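Local coordinates for extracellular solute-binding protein, family 5 (Chelativorans sp., PDB 6WM6) that binds EDTA and other aminopolycarboxylates in the periplasm, probably delivering them to an ABC transporter for uptake, at residues G310-S313 with K314-P317; M351-V354 with M355-P358; D488-I491 with E492-I495; A500-S503 with I504-A508. All coordinates share one frame; numbering follows the deposited sequence.

Interaction 1: residues G310-S313 with K314-P317; sequences GLNS and KAGP
Between Asn312 and Ala315 the chain leaves strand 305-311 in a tight bend, Ser313 and Lys314 both adopting helix-like backbone angles before Ala315 swings back to an extended one. The side chain of Asn312 fills the inside of this bend. CG stands anti to the backbone N (chi1 -174°), which brings the amide within reach of the next two backbone N-H groups. Asn312 OD1 accepts from Lys314 N at 3.0 Å, the donor sitting 26° off the carbonyl plane, and takes a second, weak bond from Ala315 N at 3.2 Å. The first of these is bent, at 137° about the hydrogen. The amide carbon is also close to the next carbonyl, with Asn312 CG 3.3 Å from Ala315 O, and the first methylene of the lysine rests alongside, Lys314 CB being 3.5 Å from Asn312 OD1. The other end of the amide is held too: ND2 donates to the carbonyls of Ser451 and Phe454, which fixes which way the flat group faces. With an alanine in place of Asn312, the N-H groups of Lys314 and Ala315 would probably lose their acceptor, and the carbonyls of Ser451 and Phe454 a donor. Ser313 turns away, its OG bonded to Phe484 O and Tyr521 OH. The arrangement is an Asx turn, carrying the chain from the end of a sheet strand toward helix 321-330.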
ATOM      1  N   GLY A 310     -16.536  -3.175  -4.317  1.00 16.29           N
ATOM      2  CA  GLY A 310     -16.622  -2.896  -5.730  1.00 15.75           C
ATOM      3  C   GLY A 310     -17.842  -3.576  -6.332  1.00 15.65           C
ATOM      4  O   GLY A 310     -18.301  -4.613  -5.853  1.00 17.22           O
ATOM      5  N   LEU A 311     -18.374  -2.971  -7.382  1.00 16.18           N
ATOM      6  CA  LEU A 311     -19.597  -3.421  -8.029  1.00 16.03           C
ATOM      7  C   LEU A 311     -19.283  -3.636  -9.507  1.00 16.62           C
ATOM      8  O   LEU A 311     -18.642  -2.799 -10.139  1.00 18.68           O
ATOM      9  CB  LEU A 311     -20.733  -2.406  -7.850  1.00 16.88           C
ATOM     10  CG  LEU A 311     -21.076  -2.067  -6.402  1.00 15.85           C
ATOM     11  CD1 LEU A 311     -20.245  -0.891  -5.902  1.00 17.97           C
ATOM     12  CD2 LEU A 311     -22.568  -1.749  -6.253  1.00 18.90           C
ATOM     13  N   ASN A 312     -19.723  -4.773 -10.040  1.00 17.99           N
ATOM     14  CA  ASN A 312     -19.349  -5.152 -11.404  1.00 18.82           C
ATOM     15  C   ASN A 312     -20.207  -4.381 -12.407  1.00 18.49           C
ATOM     16  O   ASN A 312     -21.290  -4.805 -12.793  1.00 18.98           O
ATOM     17  CB  ASN A 312     -19.535  -6.645 -11.566  1.00 18.20           C
ATOM     18  CG  ASN A 312     -19.042  -7.140 -12.890  1.00 19.78           C
ATOM     19  OD1 ASN A 312     -18.708  -6.347 -13.764  1.00 20.12           O
ATOM     20  ND2 ASN A 312     -18.965  -8.450 -13.029  1.00 21.16           N
ATOM     21  N   SER A 313     -19.702  -3.237 -12.867  1.00 17.60           N
ATOM     22  CA  SER A 313     -20.440  -2.428 -13.831  1.00 18.75           C
ATOM     23  C   SER A 313     -20.318  -2.983 -15.242  1.00 21.21           C
ATOM     24  O   SER A 313     -21.018  -2.481 -16.141  1.00 22.09           O
ATOM     25  CB  SER A 313     -19.984  -0.972 -13.826  1.00 18.36           C
ATOM     26  OG  SER A 313     -18.742  -0.797 -14.499  1.00 21.48           O
ATOM     27  N   LYS A 314     -19.449  -3.976 -15.451  1.00 21.46           N
ATOM     28  CA  LYS A 314     -19.217  -4.492 -16.803  1.00 22.61           C
ATOM     29  C   LYS A 314     -20.235  -5.542 -17.205  1.00 24.32           C
ATOM     30  O   LYS A 314     -20.520  -5.689 -18.407  1.00 28.64           O
ATOM     31  CB  LYS A 314     -17.830  -5.117 -16.909  1.00 22.38           C
ATOM     32  CG  LYS A 314     -16.681  -4.160 -16.691  1.00 28.32           C
ATOM     33  CD  LYS A 314     -15.358  -4.918 -16.810  1.00 35.64           C
ATOM     34  CE  LYS A 314     -14.215  -4.151 -16.193  1.00 49.81           C
ATOM     35  NZ  LYS A 314     -12.930  -4.887 -16.355  1.00 61.11           N
ATOM     36  N   ALA A 315     -20.778  -6.296 -16.256  1.00 21.22           N
ATOM     37  CA  ALA A 315     -21.605  -7.443 -16.596  1.00 22.62           C
ATOM     38  C   ALA A 315     -22.409  -7.893 -15.397  1.00 23.74           C
ATOM     39  O   ALA A 315     -22.048  -7.629 -14.251  1.00 22.95           O
ATOM     40  CB  ALA A 315     -20.738  -8.594 -17.122  1.00 25.39           C
ATOM     41  N   GLY A 316     -23.495  -8.595 -15.671  1.00 23.69           N
ATOM     42  CA  GLY A 316     -24.356  -9.085 -14.623  1.00 21.51           C
ATOM     43  C   GLY A 316     -25.287  -8.010 -14.103  1.00 19.56           C
ATOM     44  O   GLY A 316     -25.371  -6.908 -14.655  1.00 21.46           O
ATOM     45  N   PRO A 317     -25.998  -8.312 -13.013  1.00 21.21           N
ATOM     46  CA  PRO A 317     -27.016  -7.367 -12.514  1.00 20.79           C
ATOM     47  C   PRO A 317     -26.469  -5.977 -12.216  1.00 18.59           C
ATOM     48  O   PRO A 317     -27.179  -4.979 -12.414  1.00 19.88           O
ATOM     49  CB  PRO A 317     -27.540  -8.038 -11.236  1.00 25.99           C
ATOM     50  CG  PRO A 317     -27.230  -9.493 -11.417  1.00 28.47           C
ATOM     51  CD  PRO A 317     -25.999  -9.587 -12.269  1.00 22.59           C
TER

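Interaction 2: residues M351-V354 with M355-P358; sequences MGSV and MFLP
Ser353 and Phe356 meet at the bend of an ST turn, where the loop between helices 333-340 and 366-369 doubles back on itself; the runs 351-354 and 355-358 point 165° apart, without forming strands. The side chain of Met351 reaches across from one arm to the other. From CB it runs out fully extended, CG anti to the backbone N (chi1 -176°), and this carries it across to the returning arm. Met351 CG rests near Phe356 O and 4.2 Å from Pro358 CD, the methionine and proline side chains crossing at about a right angle. The sulfur follows: Met351 SD packs on a leucine methyl, 3.9 Å from Leu357 CD2. The terminal methyl ends against a peptide, Met351 CE lying 3.4 Å from Phe356 O. Trp306 of strand 305-311 packs against Met351 and Leu357 as well, joining this buried loop to the sheet.

At the bend itself Ser353 OG accepts two backbone N-H groups. Met355 N reaches it at 3.0 Å in a fairly straight bond (164°), and Phe356 N, also 3.0 Å from Ser353 OG, in a more bent one. A hydrogen bond to Asp515 OD2 of helix 504-521 brings the bonds on this hydroxyl to three, while Asp515 OD1 receives Val354 N; one carboxylate thus ties the turn to the helix. Beside the turn, Met355 CB lies 4.0 Å above one face of the Phe356 ring, displaced toward its rim.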
ATOM      1  N   MET A 351     -14.643   6.610   5.501  1.00 16.81           N
ATOM      2  CA  MET A 351     -13.998   7.086   4.287  1.00 16.71           C
ATOM      3  C   MET A 351     -15.059   7.210   3.204  1.00 17.72           C
ATOM      4  O   MET A 351     -15.630   6.193   2.766  1.00 18.21           O
ATOM      5  CB  MET A 351     -12.873   6.177   3.846  1.00 17.07           C
ATOM      6  CG  MET A 351     -12.137   6.737   2.638  1.00 18.10           C
ATOM      7  SD  MET A 351     -10.600   5.823   2.402  1.00 18.75           S
ATOM      8  CE  MET A 351     -10.211   6.302   0.708  1.00 16.76           C
ATOM      9  N   GLY A 352     -15.353   8.439   2.800  1.00 16.54           N
ATOM     10  CA  GLY A 352     -16.396   8.692   1.829  1.00 16.99           C
ATOM     11  C   GLY A 352     -15.904   9.189   0.489  1.00 16.02           C
ATOM     12  O   GLY A 352     -16.642   9.808  -0.258  1.00 17.55           O
ATOM     13  N   SER A 353     -14.637   8.927   0.184  1.00 16.26           N
ATOM     14  CA  SER A 353     -14.000   9.243  -1.087  1.00 15.33           C
ATOM     15  C   SER A 353     -13.331   7.976  -1.600  1.00 14.97           C
ATOM     16  O   SER A 353     -12.959   7.105  -0.824  1.00 15.81           O
ATOM     17  CB  SER A 353     -12.917  10.297  -0.820  1.00 16.59           C
ATOM     18  OG  SER A 353     -12.042  10.486  -1.922  1.00 16.74           O
ATOM     19  N   VAL A 354     -13.169   7.887  -2.923  1.00 15.28           N
ATOM     20  CA  VAL A 354     -12.399   6.796  -3.532  1.00 15.04           C
ATOM     21  C   VAL A 354     -11.050   7.272  -4.032  1.00 15.96           C
ATOM     22  O   VAL A 354     -10.320   6.494  -4.662  1.00 17.11           O
ATOM     23  CB  VAL A 354     -13.181   6.029  -4.614  1.00 16.06           C
ATOM     24  CG1 VAL A 354     -14.349   5.289  -3.996  1.00 16.44           C
ATOM     25  CG2 VAL A 354     -13.639   6.938  -5.734  1.00 17.44           C
ATOM     26  N   MET A 355     -10.673   8.507  -3.737  1.00 16.36           N
ATOM     27  CA  MET A 355      -9.392   9.032  -4.180  1.00 16.74           C
ATOM     28  C   MET A 355      -8.538   9.649  -3.091  1.00 16.64           C
ATOM     29  O   MET A 355      -7.326   9.824  -3.311  1.00 16.79           O
ATOM     30  CB  MET A 355      -9.576  10.033  -5.307  1.00 19.28           C
ATOM     31  CG  MET A 355     -10.116   9.303  -6.546  1.00 21.27           C
ATOM     32  SD  MET A 355     -10.214  10.345  -7.967  1.00 22.22           S
ATOM     33  CE  MET A 355     -11.113   9.246  -9.053  1.00 19.82           C
ATOM     34  N   PHE A 356      -9.108   9.958  -1.935  1.00 14.95           N
ATOM     35  CA  PHE A 356      -8.401  10.609  -0.842  1.00 14.39           C
ATOM     36  C   PHE A 356      -8.755   9.925   0.469  1.00 15.71           C
ATOM     37  O   PHE A 356      -9.926   9.649   0.741  1.00 15.02           O
ATOM     38  CB  PHE A 356      -8.856  12.074  -0.703  1.00 15.43           C
ATOM     39  CG  PHE A 356      -8.739  12.882  -1.970  1.00 14.39           C
ATOM     40  CD1 PHE A 356      -7.508  13.382  -2.387  1.00 15.65           C
ATOM     41  CD2 PHE A 356      -9.855  13.172  -2.720  1.00 15.94           C
ATOM     42  CE1 PHE A 356      -7.418  14.160  -3.535  1.00 16.50           C
ATOM     43  CE2 PHE A 356      -9.763  13.943  -3.874  1.00 18.50           C
ATOM     44  CZ  PHE A 356      -8.544  14.435  -4.271  1.00 16.97           C
ATOM     45  N   LEU A 357      -7.741   9.693   1.302  1.00 15.46           N
ATOM     46  CA  LEU A 357      -7.983   9.301   2.686  1.00 14.92           C
ATOM     47  C   LEU A 357      -8.546  10.497   3.447  1.00 15.35           C
ATOM     48  O   LEU A 357      -8.367  11.654   3.032  1.00 16.19           O
ATOM     49  CB  LEU A 357      -6.683   8.854   3.338  1.00 15.15           C
ATOM     50  CG  LEU A 357      -6.001   7.621   2.735  1.00 15.91           C
ATOM     51  CD1 LEU A 357      -4.598   7.474   3.366  1.00 18.25           C
ATOM     52  CD2 LEU A 357      -6.798   6.364   2.942  1.00 17.67           C
ATOM     53  N   PRO A 358      -9.178  10.257   4.601  1.00 15.90           N
ATOM     54  CA  PRO A 358      -9.797  11.371   5.345  1.00 16.88           C
ATOM     55  C   PRO A 358      -8.831  12.467   5.741  1.00 17.14           C
ATOM     56  O   PRO A 358      -9.286  13.610   5.953  1.00 19.12           O
ATOM     57  CB  PRO A 358     -10.403  10.670   6.574  1.00 18.04           C
ATOM     58  CG  PRO A 358     -10.774   9.309   6.038  1.00 18.81           C
ATOM     59  CD  PRO A 358      -9.615   8.939   5.117  1.00 17.49           C
TER

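Interaction 3: residues D488-I491 with E492-I495; sequences DPKI and EEII
Lys490 and Ile494, one turn apart at the start of helix 489-499, meet through their aliphatic parts: Lys490 CG is 4.0 Å from Ile494 CD1. The lysine is bent at its second torsion (chi2 56°), which lays its methylenes beside the isoleucine tip and sends the amino group on past it. There it forms a long salt bridge with Glu493, Lys490 NZ to Glu493 OE1 at 3.8 Å. On the buried side Ile491 and Ile495 run alongside each other, and Ile491 CG2 touches Ile495 CD1 at 3.7 Å.

Behind these contacts are the i to i+4 backbone hydrogen bonds of the helix, from Glu492 N to Asp488 O through Ile495 N to Ile491 O. Asp488 is the N-cap: its OD1 accepts from Lys490 N at 2.9 Å, and the donor stands 42° out of the plane of the carboxylate. Pro489, which has no N-H to offer, fills the first helical position. A water bridges two groups at this end, accepting from Asp488 N at 2.9 Å and donating to Glu492 OE2 at 2.8 Å.

Farther out, Arg477 forms a salt bridge with Glu492 OE2, while Ile494 and Ile495 pack on helix 504-521 through Ala514 and Leu511. Asp488 thus caps the helix, and Glu492 and Glu493 follow one turn on. The carboxylate of Asp488, at the N-terminal end, would be expected to interact favourably with the helix dipole, whereas Glu492 is balanced by Arg477; the long Lys490-Glu493 pair, on the exposed side, probably adds little more than a loose attraction.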
ATOM      1  N   ASP A 488     -14.507   6.386 -18.563  1.00 23.76           N
ATOM      2  CA  ASP A 488     -14.901   7.787 -18.695  1.00 24.56           C
ATOM      3  C   ASP A 488     -13.689   8.607 -19.101  1.00 24.82           C
ATOM      4  O   ASP A 488     -12.808   8.895 -18.272  1.00 22.79           O
ATOM      5  CB  ASP A 488     -15.513   8.307 -17.397  1.00 22.81           C
ATOM      6  CG  ASP A 488     -16.182   9.651 -17.575  1.00 30.17           C
ATOM      7  OD1 ASP A 488     -15.894  10.339 -18.590  1.00 30.86           O
ATOM      8  OD2 ASP A 488     -17.012  10.028 -16.723  1.00 31.94           O
ATOM      9  N   PRO A 489     -13.607   9.011 -20.371  1.00 23.68           N
ATOM     10  CA  PRO A 489     -12.470   9.844 -20.793  1.00 23.78           C
ATOM     11  C   PRO A 489     -12.321  11.118 -19.978  1.00 22.42           C
ATOM     12  O   PRO A 489     -11.198  11.617 -19.847  1.00 24.61           O
ATOM     13  CB  PRO A 489     -12.764  10.131 -22.270  1.00 27.13           C
ATOM     14  CG  PRO A 489     -13.647   8.989 -22.698  1.00 31.67           C
ATOM     15  CD  PRO A 489     -14.500   8.677 -21.497  1.00 26.87           C
ATOM     16  N   LYS A 490     -13.407  11.672 -19.442  1.00 22.09           N
ATOM     17  CA  LYS A 490     -13.293  12.880 -18.622  1.00 21.41           C
ATOM     18  C   LYS A 490     -12.557  12.604 -17.313  1.00 20.36           C
ATOM     19  O   LYS A 490     -11.710  13.403 -16.894  1.00 20.56           O
ATOM     20  CB  LYS A 490     -14.685  13.457 -18.363  1.00 24.67           C
ATOM     21  CG  LYS A 490     -14.715  14.760 -17.577  1.00 43.26           C
ATOM     22  CD  LYS A 490     -13.882  15.853 -18.231  1.00 65.28           C
ATOM     23  CE  LYS A 490     -14.089  17.194 -17.532  1.00 74.54           C
ATOM     24  NZ  LYS A 490     -13.285  18.289 -18.144  1.00 79.21           N
ATOM     25  N   ILE A 491     -12.856  11.479 -16.660  1.00 20.17           N
ATOM     26  CA  ILE A 491     -12.101  11.088 -15.472  1.00 19.47           C
ATOM     27  C   ILE A 491     -10.627  10.963 -15.809  1.00 19.54           C
ATOM     28  O   ILE A 491      -9.757  11.429 -15.052  1.00 18.68           O
ATOM     29  CB  ILE A 491     -12.667   9.792 -14.883  1.00 20.52           C
ATOM     30  CG1 ILE A 491     -14.037  10.070 -14.243  1.00 21.98           C
ATOM     31  CG2 ILE A 491     -11.677   9.182 -13.863  1.00 21.06           C
ATOM     32  CD1 ILE A 491     -14.712   8.842 -13.693  1.00 23.03           C
ATOM     33  N   GLU A 492     -10.313  10.329 -16.950  1.00 20.02           N
ATOM     34  CA  GLU A 492      -8.914  10.120 -17.309  1.00 19.63           C
ATOM     35  C   GLU A 492      -8.217  11.452 -17.573  1.00 19.70           C
ATOM     36  O   GLU A 492      -7.071  11.651 -17.165  1.00 21.12           O
ATOM     37  CB  GLU A 492      -8.830   9.190 -18.526  1.00 21.88           C
ATOM     38  CG  GLU A 492      -9.524   7.878 -18.268  1.00 24.90           C
ATOM     39  CD  GLU A 492      -9.266   6.836 -19.332  1.00 34.49           C
ATOM     40  OE1 GLU A 492      -8.364   7.039 -20.169  1.00 41.16           O
ATOM     41  OE2 GLU A 492      -9.973   5.812 -19.314  1.00 25.42           O
ATOM     42  N   GLU A 493      -8.898  12.373 -18.245  1.00 20.56           N
ATOM     43  CA  GLU A 493      -8.329  13.686 -18.518  1.00 21.21           C
ATOM     44  C   GLU A 493      -8.043  14.423 -17.214  1.00 18.60           C
ATOM     45  O   GLU A 493      -6.980  15.045 -17.055  1.00 19.81           O
ATOM     46  CB  GLU A 493      -9.284  14.480 -19.400  1.00 23.25           C
ATOM     47  CG  GLU A 493      -8.912  15.940 -19.620  1.00 42.95           C
ATOM     48  CD  GLU A 493      -9.982  16.695 -20.396  1.00 65.18           C
ATOM     49  OE1 GLU A 493     -11.115  16.176 -20.515  1.00 66.40           O
ATOM     50  OE2 GLU A 493      -9.688  17.803 -20.890  1.00 69.60           O
ATOM     51  N   ILE A 494      -8.984  14.375 -16.270  1.00 18.23           N
ATOM     52  CA  ILE A 494      -8.794  15.045 -14.993  1.00 16.83           C
ATOM     53  C   ILE A 494      -7.614  14.457 -14.238  1.00 17.72           C
ATOM     54  O   ILE A 494      -6.796  15.200 -13.678  1.00 18.54           O
ATOM     55  CB  ILE A 494     -10.080  14.952 -14.154  1.00 17.57           C
ATOM     56  CG1 ILE A 494     -11.217  15.767 -14.773  1.00 19.62           C
ATOM     57  CG2 ILE A 494      -9.810  15.436 -12.721  1.00 18.10           C
ATOM     58  CD1 ILE A 494     -12.578  15.334 -14.303  1.00 20.06           C
ATOM     59  N   ILE A 495      -7.503  13.127 -14.212  1.00 17.52           N
ATOM     60  CA  ILE A 495      -6.398  12.487 -13.508  1.00 17.75           C
ATOM     61  C   ILE A 495      -5.068  12.913 -14.117  1.00 17.00           C
ATOM     62  O   ILE A 495      -4.108  13.198 -13.395  1.00 18.30           O
ATOM     63  CB  ILE A 495      -6.582  10.952 -13.501  1.00 18.01           C
ATOM     64  CG1 ILE A 495      -7.747  10.556 -12.603  1.00 17.35           C
ATOM     65  CG2 ILE A 495      -5.279  10.265 -13.097  1.00 18.77           C
ATOM     66  CD1 ILE A 495      -8.174   9.096 -12.723  1.00 19.33           C
TER
HETATM   67  O   HOH W   1     -11.990   5.519 -17.359  1.00 27.11           O

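Interaction 4: residues A500-S503 with I504-A508; sequences AASS and IEESA. With EDO (1,2-ethanediol), chain J.
Ser503 ends the short link after helix 489-499, its extended backbone swinging into the first turn of helix 504-521, where Ser507 N closes onto Ser503 O at 2.9 Å. Ser503 is the N-cap residue, and its hydroxyl makes the capping bond: with chi1 at 62° OG is turned over the first turn of the helix, and Ser503 OG accepts from Glu506 N at 3.0 Å in a nearly straight bond (167°). Were this serine an alanine, the N-H of Glu506 would probably lose its acceptor and the helix start be less firmly fixed. Glu506 answers with its own side chain, which extends back over the link. Ser502 N donates to Glu506 OE1 at 3.0 Å, approaching from 37° above the carboxylate plane, one residue earlier than the return bond of a classic capping box. The methyl of Ala501 packs against Glu506 and Ser507, with Ala501 CB 3.5 Å from Glu506 OE1 and 3.9 Å from Ser507 CB. Ser507 OG is itself bonded to Ala498 O, so the new helix also grips the end of the preceding one. An ethanediol, probably from the crystallisation liquor, donates to Ala501 O from its O1 at 3.0 Å. The two side-chain bonds run in both directions across the corner, and the carboxylates of Glu505 and Glu506, near the helix N-terminus, would be expected to interact favourably with its dipole.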
ATOM      1  N   ALA A 500      -0.045  16.299 -13.399  1.00 18.49           N
ATOM      2  CA  ALA A 500       0.854  17.310 -13.931  1.00 19.83           C
ATOM      3  C   ALA A 500       0.954  18.548 -13.057  1.00 20.09           C
ATOM      4  O   ALA A 500       1.715  19.467 -13.399  1.00 21.92           O
ATOM      5  CB  ALA A 500       0.411  17.709 -15.332  1.00 19.58           C
ATOM      6  N   ALA A 501       0.217  18.608 -11.947  1.00 18.55           N
ATOM      7  CA  ALA A 501       0.180  19.788 -11.096  1.00 18.92           C
ATOM      8  C   ALA A 501       1.514  19.995 -10.392  1.00 18.96           C
ATOM      9  O   ALA A 501       2.352  19.102 -10.301  1.00 19.13           O
ATOM     10  CB  ALA A 501      -0.946  19.639 -10.065  1.00 20.37           C
ATOM     11  N   SER A 502       1.702  21.205  -9.855  1.00 19.27           N
ATOM     12  CA  SER A 502       2.961  21.576  -9.213  1.00 19.59           C
ATOM     13  C   SER A 502       2.947  21.423  -7.698  1.00 19.98           C
ATOM     14  O   SER A 502       3.971  21.670  -7.051  1.00 20.98           O
ATOM     15  CB  SER A 502       3.359  23.002  -9.582  1.00 22.46           C
ATOM     16  OG  SER A 502       2.353  23.923  -9.251  1.00 24.48           O
ATOM     17  N   SER A 503       1.820  21.030  -7.109  1.00 17.67           N
ATOM     18  CA  SER A 503       1.765  20.764  -5.687  1.00 17.55           C
ATOM     19  C   SER A 503       0.684  19.727  -5.420  1.00 16.11           C
ATOM     20  O   SER A 503      -0.241  19.561  -6.213  1.00 17.30           O
ATOM     21  CB  SER A 503       1.431  22.013  -4.856  1.00 19.19           C
ATOM     22  OG  SER A 503       0.165  22.537  -5.154  1.00 20.03           O
ATOM     23  N   ILE A 504       0.804  19.039  -4.291  1.00 17.04           N
ATOM     24  CA  ILE A 504      -0.215  18.078  -3.883  1.00 17.17           C
ATOM     25  C   ILE A 504      -1.561  18.773  -3.703  1.00 16.34           C
ATOM     26  O   ILE A 504      -2.612  18.199  -4.020  1.00 15.66           O
ATOM     27  CB  ILE A 504       0.230  17.306  -2.636  1.00 19.88           C
ATOM     28  CG1 ILE A 504       1.405  16.381  -2.954  1.00 26.77           C
ATOM     29  CG2 ILE A 504      -0.916  16.431  -2.108  1.00 25.07           C
ATOM     30  CD1 ILE A 504       1.915  15.593  -1.758  1.00 32.06           C
ATOM     31  N   GLU A 505      -1.547  20.021  -3.228  1.00 16.54           N
ATOM     32  CA  GLU A 505      -2.777  20.752  -2.993  1.00 16.61           C
ATOM     33  C   GLU A 505      -3.481  21.107  -4.292  1.00 16.14           C
ATOM     34  O   GLU A 505      -4.697  20.933  -4.408  1.00 16.68           O
ATOM     35  CB  GLU A 505      -2.468  22.045  -2.217  1.00 18.38           C
ATOM     36  CG  GLU A 505      -1.848  21.867  -0.837  1.00 19.14           C
ATOM     37  CD  GLU A 505      -0.339  21.860  -0.836  1.00 22.48           C
ATOM     38  OE1 GLU A 505       0.295  21.426  -1.821  1.00 25.23           O
ATOM     39  OE2 GLU A 505       0.277  22.289   0.172  1.00 24.09           O
ATOM     40  N   GLU A 506      -2.741  21.630  -5.268  1.00 16.52           N
ATOM     41  CA  GLU A 506      -3.343  21.902  -6.566  1.00 17.08           C
ATOM     42  C   GLU A 506      -3.835  20.607  -7.200  1.00 15.68           C
ATOM     43  O   GLU A 506      -4.928  20.557  -7.770  1.00 16.91           O
ATOM     44  CB  GLU A 506      -2.342  22.585  -7.490  1.00 17.71           C
ATOM     45  CG  GLU A 506      -2.875  22.886  -8.891  1.00 19.81           C
ATOM     46  CD  GLU A 506      -1.800  23.267  -9.898  1.00 23.35           C
ATOM     47  OE1 GLU A 506      -0.594  23.120  -9.593  1.00 23.94           O
ATOM     48  OE2 GLU A 506      -2.194  23.665 -11.014  1.00 26.47           O
ATOM     49  N   SER A 507      -3.032  19.543  -7.099  1.00 16.14           N
ATOM     50  CA  SER A 507      -3.431  18.250  -7.637  1.00 15.80           C
ATOM     51  C   SER A 507      -4.757  17.827  -7.048  1.00 16.11           C
ATOM     52  O   SER A 507      -5.634  17.333  -7.763  1.00 16.00           O
ATOM     53  CB  SER A 507      -2.347  17.248  -7.316  1.00 15.60           C
ATOM     54  OG  SER A 507      -2.584  16.010  -7.981  1.00 16.93           O
ATOM     55  N   ALA A 508      -4.913  17.992  -5.739  1.00 15.61           N
ATOM     56  CA  ALA A 508      -6.139  17.571  -5.074  1.00 15.99           C
ATOM     57  C   ALA A 508      -7.333  18.387  -5.527  1.00 16.49           C
ATOM     58  O   ALA A 508      -8.428  17.846  -5.707  1.00 16.75           O
ATOM     59  CB  ALA A 508      -5.977  17.692  -3.564  1.00 17.15           C
TER
HETATM   60  C1  EDO J 609       5.592  19.520 -11.172  1.00 38.62           C
HETATM   61  O1  EDO J 609       4.625  19.947 -12.149  1.00 33.14           O
HETATM   62  C2  EDO J 609       6.776  20.484 -11.125  1.00 39.61           C
HETATM   63  O2  EDO J 609       6.402  21.719 -10.478  1.00 29.85           O

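Interaction 2 is the buried one, whereas interactions 1, 3 and 4 are only partly buried. Helix 504-521 reaches all four: it starts in interaction 4, offers a packing surface to helix 489-499 of interaction 3, supplies an aspartate to the loop of interaction 2, and through its last residue, Tyr521, meets Ser313 of interaction 1. Interactions 2 and 4 touch directly, Phe356 CZ lying 3.7 Å from Ala508 O; interaction 1 touches none of the others. A side-chain oxygen receives two backbone N-H groups in the turns of 1 and 2, and one at each helix cap of 3 and 4. Apolar packing dominates the remainder of interaction 2, while charged groups accompany the caps nearer the surface.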